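Local coordinates for trehalose-6-phosphate phosphatase-related protein (Thermoplasma acidophilum, PDB 1U02) that removes the phosphate from trehalose 6-phosphate to give free trehalose, using magnesium as cofactor, at residues S22-A26 and G27-L31; S30-S33 and D34-E37; G201-A205 and K206-A210. All blocks are in the same frame, centred on the assembly; numbering follows the deposited sequence.

Contact 1: residues S22-A26 and G27-L31; sequences SYADA and GLLSL. With NA (sodium ion), chain C.
The carboxylate of D25 is the flat group here, and it meets the first turn of the helix through OD1. L28 N points at that oxygen nearly along its C-O axis, with N to OD1 2.9 Å and an N-H...O angle of 161°. This is an N-cap: with chi1 at 56°, CG lies between the backbone N and the carbonyl carbon, which brings OD1 round to the amide three residues on. The CB of L28 lies 3.6 Å from the same OD1, and R216 of helix 212-229 forms a salt bridge to it; the oxygen thus pairs with the L28 amide and with a cation. Behind the cap the regular i to i+4 ladder begins: L29 N reaches D25 O at 3.0 Å, and S30 N reaches A26 O at 3.0 Å. Apolar contacts run alongside. The methyl of A24 packs on L28 CD2, with CB to CD2 3.6 Å. More distantly it meets L29 CD2, and this A24-L29 pair sits at the N' and N4 positions of a hydrophobic staple. L29 CG also rests against the capping residue's carbonyl, 3.4 Å from D25 O. Further up the chain S22 OG coordinates a sodium ion at 2.7 Å, a site completed by a water, D9 and the carbonyl of P14. The anionic cap probably interacts favourably with the positive end of the helix dipole, and R216 is likely to offset its charge, so the helix start is linked electrostatically to helix 212-229.

Contact 2: residues S30-S33 and D34-E37; sequences SLIS and DLKE
K36 NZ reaches back to the carbonyl of S33, three residues earlier, with NZ to O 3.0 Å, and it also bonds to its neighbour E37. That second bond is a salt bridge of 2.7 Å between NZ and OE2, the ammonium coming from the anti side and 18° out of the carboxylate plane. Bends at chi2 (97°) and chi4 (59°) fold the lysine back over S33 instead of letting it extend. E37 N bonds to D34 O, three residues back, while S33 O accepts from the lysine.

Backbone bonds run from D34 N to S30 O, L35 N to L31 O and K36 N to I32 O, the last at 2.9 Å. Two waters bridge side chains about one turn apart: one joins S30 OG to D34 OD1, donating a hydrogen bond to the aspartate, and the other lies 2.6 Å from S33 OG and accepts from K36 NZ.

On the apolar side, I32 CD1 meets L35 CD2 at 4.3 Å. This face of helix 26-38 lies on the sheet: I32 touches L6, and L35 touches I4, L6 and T41. L31 instead leans on R216 and K220 of helix 212-229. The helix is the crossover of the beta-alpha-beta unit made with strands 3-7 and 40-44.

Contact 3: residues G201-A205 and K206-A210; sequences GETHA and KFHVA
T203 OG1 is gripped by two groups. The backbone N of A205, two residues on, donates to it at 3.0 Å with an N-H...O angle of 157°, an ST turn, and E184 OE1 of helix 181-188 hydrogen-bonds the same hydroxyl, while the other carboxylate oxygen of E184 takes H204 N, so one glutamate holds two successive residues of the loop. Chi1 of 175° sets OG1 opposite the backbone N of T203 and leaves CG2 between that N and the carbonyl carbon, from where the methyl meets H208. CG2 comes in at the edge of the imidazole, in its plane, 3.8 Å from CD2, and the two side chains cross obliquely. The ring's NE2 makes a weak hydrogen bond to G199 O, which would help to fix its rotation; G201 O is farther off, 4.3 Å from NE2. A valine in place of T203 would lack the hydroxyl and would probably leave A205 N and E184 OE1 without their mate and hold the turn less firmly. Closer to the strand, A205 CB packs 3.5 Å from F207 O. The chain then enters strand 207-209, an edge of the large mixed sheet, which runs parallel to strand 194-198 and is bonded to it through the backbones of F207 (with T195 and K197) and V209 (with K197 and G199). F207 and V209 touch I218 of helix 212-229, whereas T203 and A205 touch F187 of helix 181-188, so the loop and the strand that follows it reach two helices of this HAD-clan fold.

Overall arrangement
From the N terminus, strand 3-7 leads into the loop that ends at contact 1, where D25 caps helix 26-38 and S22 lies at a sodium site shared with the magnesium ligand D9. Contact 2 follows one turn on and shares S30 and L31 with it; their centres are about 10 Å apart, and together they span most of the helix that crosses to strand 40-44. Contact 3 comes much later, in series and not nested, where the loop after strand 194-198 enters edge strand 207-209. Its centre is about 24 Å from each of the other two centres, with no touch. Helix 212-229 meets all three, through R216, K220 and I218.

Contact 1: residues S22-A26 and G27-L31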
loop_
_atom_site.group_PDB
_atom_site.type_symbol
_atom_site.label_atom_id
_atom_site.label_comp_id
_atom_site.label_asym_id
_atom_site.label_seq_id
_atom_site.Cartn_x
_atom_site.Cartn_y
_atom_site.Cartn_z
ATOM N N SER A 22 -5.138 -9.740 -6.465
ATOM C CA SER A 22 -4.099 -10.006 -5.470
ATOM C C SER A 22 -4.491 -10.534 -4.090
ATOM O O SER A 22 -4.039 -10.015 -3.063
ATOM C CB SER A 22 -3.225 -8.763 -5.310
ATOM O OG SER A 22 -2.621 -8.430 -6.549
ATOM N N TYR A 23 -5.321 -11.571 -4.066
ATOM C CA TYR A 23 -5.726 -12.190 -2.809
ATOM C C TYR A 23 -4.566 -13.042 -2.304
ATOM O O TYR A 23 -3.827 -13.616 -3.098
ATOM C CB TYR A 23 -6.952 -13.066 -3.028
ATOM C CG TYR A 23 -8.216 -12.265 -3.170
ATOM C CD1 TYR A 23 -9.167 -12.257 -2.156
ATOM C CD2 TYR A 23 -8.457 -11.499 -4.311
ATOM C CE1 TYR A 23 -10.333 -11.508 -2.272
ATOM C CE2 TYR A 23 -9.619 -10.745 -4.436
ATOM C CZ TYR A 23 -10.551 -10.759 -3.412
ATOM O OH TYR A 23 -11.718 -10.038 -3.533
ATOM N N ALA A 24 -4.412 -13.123 -0.987
ATOM C CA ALA A 24 -3.333 -13.905 -0.397
ATOM C C ALA A 24 -3.610 -15.399 -0.556
ATOM O O ALA A 24 -4.734 -15.854 -0.321
ATOM C CB ALA A 24 -3.194 -13.564 1.081
ATOM N N ASP A 25 -2.599 -16.159 -0.966
ATOM C CA ASP A 25 -2.767 -17.606 -1.107
ATOM C C ASP A 25 -2.593 -18.249 0.265
ATOM O O ASP A 25 -2.181 -17.582 1.216
ATOM C CB ASP A 25 -1.764 -18.206 -2.113
ATOM C CG ASP A 25 -0.312 -17.908 -1.767
ATOM O OD1 ASP A 25 0.012 -17.727 -0.575
ATOM O OD2 ASP A 25 0.521 -17.878 -2.700
ATOM N N ALA A 26 -2.921 -19.535 0.369
ATOM C CA ALA A 26 -2.815 -20.265 1.630
ATOM C C ALA A 26 -1.452 -20.110 2.295
ATOM O O ALA A 26 -1.361 -20.009 3.518
ATOM C CB ALA A 26 -3.119 -21.748 1.402
ATOM N N GLY A 27 -0.393 -20.101 1.492
ATOM C CA GLY A 27 0.945 -19.964 2.046
ATOM C C GLY A 27 1.137 -18.671 2.816
ATOM O O GLY A 27 1.679 -18.663 3.928
ATOM N N LEU A 28 0.686 -17.570 2.227
ATOM C CA LEU A 28 0.813 -16.270 2.870
ATOM C C LEU A 28 -0.105 -16.196 4.091
ATOM O O LEU A 28 0.269 -15.629 5.123
ATOM C CB LEU A 28 0.475 -15.142 1.884
ATOM C CG LEU A 28 0.581 -13.711 2.437
ATOM C CD1 LEU A 28 1.961 -13.494 3.051
ATOM C CD2 LEU A 28 0.318 -12.694 1.325
ATOM N N LEU A 29 -1.299 -16.768 3.977
ATOM C CA LEU A 29 -2.245 -16.755 5.089
ATOM C C LEU A 29 -1.634 -17.448 6.309
ATOM O O LEU A 29 -1.757 -16.961 7.431
ATOM C CB LEU A 29 -3.557 -17.446 4.684
ATOM C CG LEU A 29 -4.405 -16.668 3.666
ATOM C CD1 LEU A 29 -5.557 -17.523 3.147
ATOM C CD2 LEU A 29 -4.935 -15.400 4.328
ATOM N N SER A 30 -0.962 -18.574 6.086
ATOM C CA SER A 30 -0.334 -19.322 7.177
ATOM C C SER A 30 0.814 -18.521 7.801
ATOM O O SER A 30 0.909 -18.404 9.027
ATOM C CB SER A 30 0.181 -20.667 6.648
ATOM O OG SER A 30 0.982 -21.342 7.606
ATOM N N LEU A 31 1.674 -17.963 6.951
ATOM C CA LEU A 31 2.821 -17.174 7.402
ATOM C C LEU A 31 2.436 -15.983 8.268
ATOM O O LEU A 31 2.999 -15.776 9.341
ATOM C CB LEU A 31 3.613 -16.660 6.201
ATOM C CG LEU A 31 4.628 -17.592 5.549
ATOM C CD1 LEU A 31 5.138 -16.946 4.271
ATOM C CD2 LEU A 31 5.780 -17.863 6.514
HETATM NA NA NA C . -0.295 -7.012 -6.449
HETATM O O HOH W 1 -0.168 -5.714 -8.619
#

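Contact 2: residues S30-S33 and D34-E37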
loop_
_atom_site.group_PDB
_atom_site.type_symbol
_atom_site.label_atom_id
_atom_site.label_comp_id
_atom_site.label_asym_id
_atom_site.label_seq_id
_atom_site.Cartn_x
_atom_site.Cartn_y
_atom_site.Cartn_z
ATOM N N SER A 30 -0.962 -18.574 6.086
ATOM C CA SER A 30 -0.334 -19.322 7.177
ATOM C C SER A 30 0.814 -18.521 7.801
ATOM O O SER A 30 0.909 -18.404 9.027
ATOM C CB SER A 30 0.181 -20.667 6.648
ATOM O OG SER A 30 0.982 -21.342 7.606
ATOM N N LEU A 31 1.674 -17.963 6.951
ATOM C CA LEU A 31 2.821 -17.174 7.402
ATOM C C LEU A 31 2.436 -15.983 8.268
ATOM O O LEU A 31 2.999 -15.776 9.341
ATOM C CB LEU A 31 3.613 -16.660 6.201
ATOM C CG LEU A 31 4.628 -17.592 5.549
ATOM C CD1 LEU A 31 5.138 -16.946 4.271
ATOM C CD2 LEU A 31 5.780 -17.863 6.514
ATOM N N ILE A 32 1.481 -15.191 7.794
ATOM C CA ILE A 32 1.051 -14.012 8.533
ATOM C C ILE A 32 0.256 -14.417 9.768
ATOM O O ILE A 32 0.364 -13.782 10.817
ATOM C CB ILE A 32 0.220 -13.065 7.628
ATOM C CG1 ILE A 32 1.080 -12.601 6.446
ATOM C CG2 ILE A 32 -0.245 -11.854 8.417
ATOM C CD1 ILE A 32 2.348 -11.867 6.867
ATOM N N SER A 33 -0.534 -15.478 9.636
ATOM C CA SER A 33 -1.319 -15.988 10.754
ATOM C C SER A 33 -0.369 -16.303 11.910
ATOM O O SER A 33 -0.620 -15.925 13.052
ATOM C CB SER A 33 -2.071 -17.259 10.338
ATOM O OG SER A 33 -2.743 -17.837 11.445
ATOM N N ASP A 34 0.732 -16.987 11.602
ATOM C CA ASP A 34 1.721 -17.341 12.618
ATOM C C ASP A 34 2.430 -16.105 13.148
ATOM O O ASP A 34 2.544 -15.906 14.356
ATOM C CB ASP A 34 2.774 -18.291 12.045
ATOM C CG ASP A 34 2.235 -19.678 11.782
ATOM O OD1 ASP A 34 1.119 -19.988 12.249
ATOM O OD2 ASP A 34 2.941 -20.465 11.115
ATOM N N LEU A 35 2.907 -15.272 12.232
ATOM C CA LEU A 35 3.630 -14.064 12.595
ATOM C C LEU A 35 2.877 -13.130 13.548
ATOM O O LEU A 35 3.459 -12.623 14.507
ATOM C CB LEU A 35 4.008 -13.303 11.324
ATOM C CG LEU A 35 4.953 -12.109 11.472
ATOM C CD1 LEU A 35 6.343 -12.591 11.873
ATOM C CD2 LEU A 35 5.011 -11.351 10.156
ATOM N N LYS A 36 1.589 -12.906 13.292
ATOM C CA LYS A 36 0.799 -12.003 14.128
ATOM C C LYS A 36 0.618 -12.511 15.555
ATOM O O LYS A 36 0.244 -11.755 16.448
ATOM C CB LYS A 36 -0.568 -11.727 13.482
ATOM C CG LYS A 36 -1.549 -12.896 13.467
ATOM C CD LYS A 36 -2.539 -12.810 14.622
ATOM C CE LYS A 36 -3.710 -13.770 14.431
ATOM N NZ LYS A 36 -3.274 -15.194 14.324
ATOM N N GLU A 37 0.887 -13.791 15.768
ATOM C CA GLU A 37 0.774 -14.375 17.096
ATOM C C GLU A 37 1.980 -13.983 17.947
ATOM O O GLU A 37 1.887 -13.918 19.172
ATOM C CB GLU A 37 0.704 -15.903 17.006
ATOM C CG GLU A 37 -0.592 -16.431 16.435
ATOM C CD GLU A 37 -1.761 -16.187 17.365
ATOM O OE1 GLU A 37 -1.709 -16.673 18.515
ATOM O OE2 GLU A 37 -2.725 -15.507 16.952
HETATM O O HOH W 2 -0.432 -21.498 10.074
HETATM O O HOH W 3 -5.002 -17.153 12.634
#

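Contact 3: residues G201-A205 and K206-A210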
loop_
_atom_site.group_PDB
_atom_site.type_symbol
_atom_site.label_atom_id
_atom_site.label_comp_id
_atom_site.label_asym_id
_atom_site.label_seq_id
_atom_site.Cartn_x
_atom_site.Cartn_y
_atom_site.Cartn_z
ATOM N N GLY A 201 17.083 -2.417 -7.504
ATOM C CA GLY A 201 17.152 -0.981 -7.304
ATOM C C GLY A 201 18.045 -0.570 -6.148
ATOM O O GLY A 201 18.283 -1.354 -5.229
ATOM N N GLU A 202 18.547 0.661 -6.198
ATOM C CA GLU A 202 19.414 1.181 -5.144
ATOM C C GLU A 202 18.553 1.440 -3.908
ATOM O O GLU A 202 17.386 1.813 -4.028
ATOM C CB GLU A 202 20.068 2.492 -5.602
ATOM C CG GLU A 202 20.731 2.426 -6.979
ATOM C CD GLU A 202 22.086 1.737 -6.963
ATOM O OE1 GLU A 202 22.199 0.649 -6.359
ATOM O OE2 GLU A 202 23.038 2.282 -7.567
ATOM N N THR A 203 19.121 1.253 -2.722
ATOM C CA THR A 203 18.355 1.470 -1.500
ATOM C C THR A 203 19.230 1.716 -0.283
ATOM O O THR A 203 20.420 1.411 -0.287
ATOM C CB THR A 203 17.445 0.262 -1.195
ATOM O OG1 THR A 203 16.789 0.458 0.063
ATOM C CG2 THR A 203 18.271 -1.015 -1.133
ATOM N N HIS A 204 18.623 2.267 0.762
ATOM C CA HIS A 204 19.336 2.541 2.000
ATOM C C HIS A 204 18.851 1.618 3.111
ATOM O O HIS A 204 19.144 1.838 4.286
ATOM C CB HIS A 204 19.146 4.006 2.403
ATOM C CG HIS A 204 19.842 4.970 1.496
ATOM N ND1 HIS A 204 21.212 4.984 1.337
ATOM C CD2 HIS A 204 19.359 5.940 0.685
ATOM C CE1 HIS A 204 21.541 5.922 0.469
ATOM N NE2 HIS A 204 20.436 6.517 0.058
ATOM N N ALA A 205 18.109 0.582 2.728
ATOM C CA ALA A 205 17.587 -0.381 3.686
ATOM C C ALA A 205 18.751 -1.162 4.285
ATOM O O ALA A 205 19.779 -1.351 3.638
ATOM C CB ALA A 205 16.614 -1.333 2.991
ATOM N N LYS A 206 18.592 -1.617 5.521
ATOM C CA LYS A 206 19.648 -2.376 6.178
ATOM C C LYS A 206 19.785 -3.790 5.623
ATOM O O LYS A 206 20.881 -4.354 5.614
ATOM C CB LYS A 206 19.399 -2.421 7.685
ATOM C CG LYS A 206 19.461 -1.049 8.330
ATOM C CD LYS A 206 19.221 -1.102 9.824
ATOM C CE LYS A 206 19.244 0.303 10.406
ATOM N NZ LYS A 206 18.867 0.302 11.840
ATOM N N PHE A 207 18.675 -4.354 5.152
ATOM C CA PHE A 207 18.670 -5.703 4.594
ATOM C C PHE A 207 17.981 -5.661 3.235
ATOM O O PHE A 207 17.077 -4.849 3.013
ATOM C CB PHE A 207 17.920 -6.652 5.527
ATOM C CG PHE A 207 18.170 -8.108 5.251
ATOM C CD1 PHE A 207 19.443 -8.655 5.420
ATOM C CD2 PHE A 207 17.128 -8.941 4.854
ATOM C CE1 PHE A 207 19.672 -10.017 5.202
ATOM C CE2 PHE A 207 17.343 -10.305 4.632
ATOM C CZ PHE A 207 18.617 -10.845 4.806
ATOM N N HIS A 208 18.397 -6.533 2.326
ATOM C CA HIS A 208 17.806 -6.538 0.995
ATOM C C HIS A 208 17.485 -7.942 0.503
ATOM O O HIS A 208 18.318 -8.839 0.600
ATOM C CB HIS A 208 18.765 -5.855 0.013
ATOM C CG HIS A 208 18.232 -5.745 -1.381
ATOM N ND1 HIS A 208 17.973 -6.847 -2.171
ATOM C CD2 HIS A 208 17.897 -4.664 -2.124
ATOM C CE1 HIS A 208 17.500 -6.447 -3.337
ATOM N NE2 HIS A 208 17.444 -5.127 -3.335
ATOM N N VAL A 209 16.269 -8.128 -0.016
ATOM C CA VAL A 209 15.845 -9.422 -0.560
ATOM C C VAL A 209 15.425 -9.259 -2.028
ATOM O O VAL A 209 15.066 -8.163 -2.465
ATOM C CB VAL A 209 14.683 -10.044 0.263
ATOM C CG1 VAL A 209 15.192 -10.438 1.638
ATOM C CG2 VAL A 209 13.515 -9.067 0.381
ATOM N N ALA A 210 15.478 -10.353 -2.784
ATOM C CA ALA A 210 15.162 -10.330 -4.213
ATOM C C ALA A 210 13.706 -10.115 -4.620
ATOM O O ALA A 210 13.424 -9.312 -5.510
ATOM C CB ALA A 210 15.686 -11.602 -4.868
#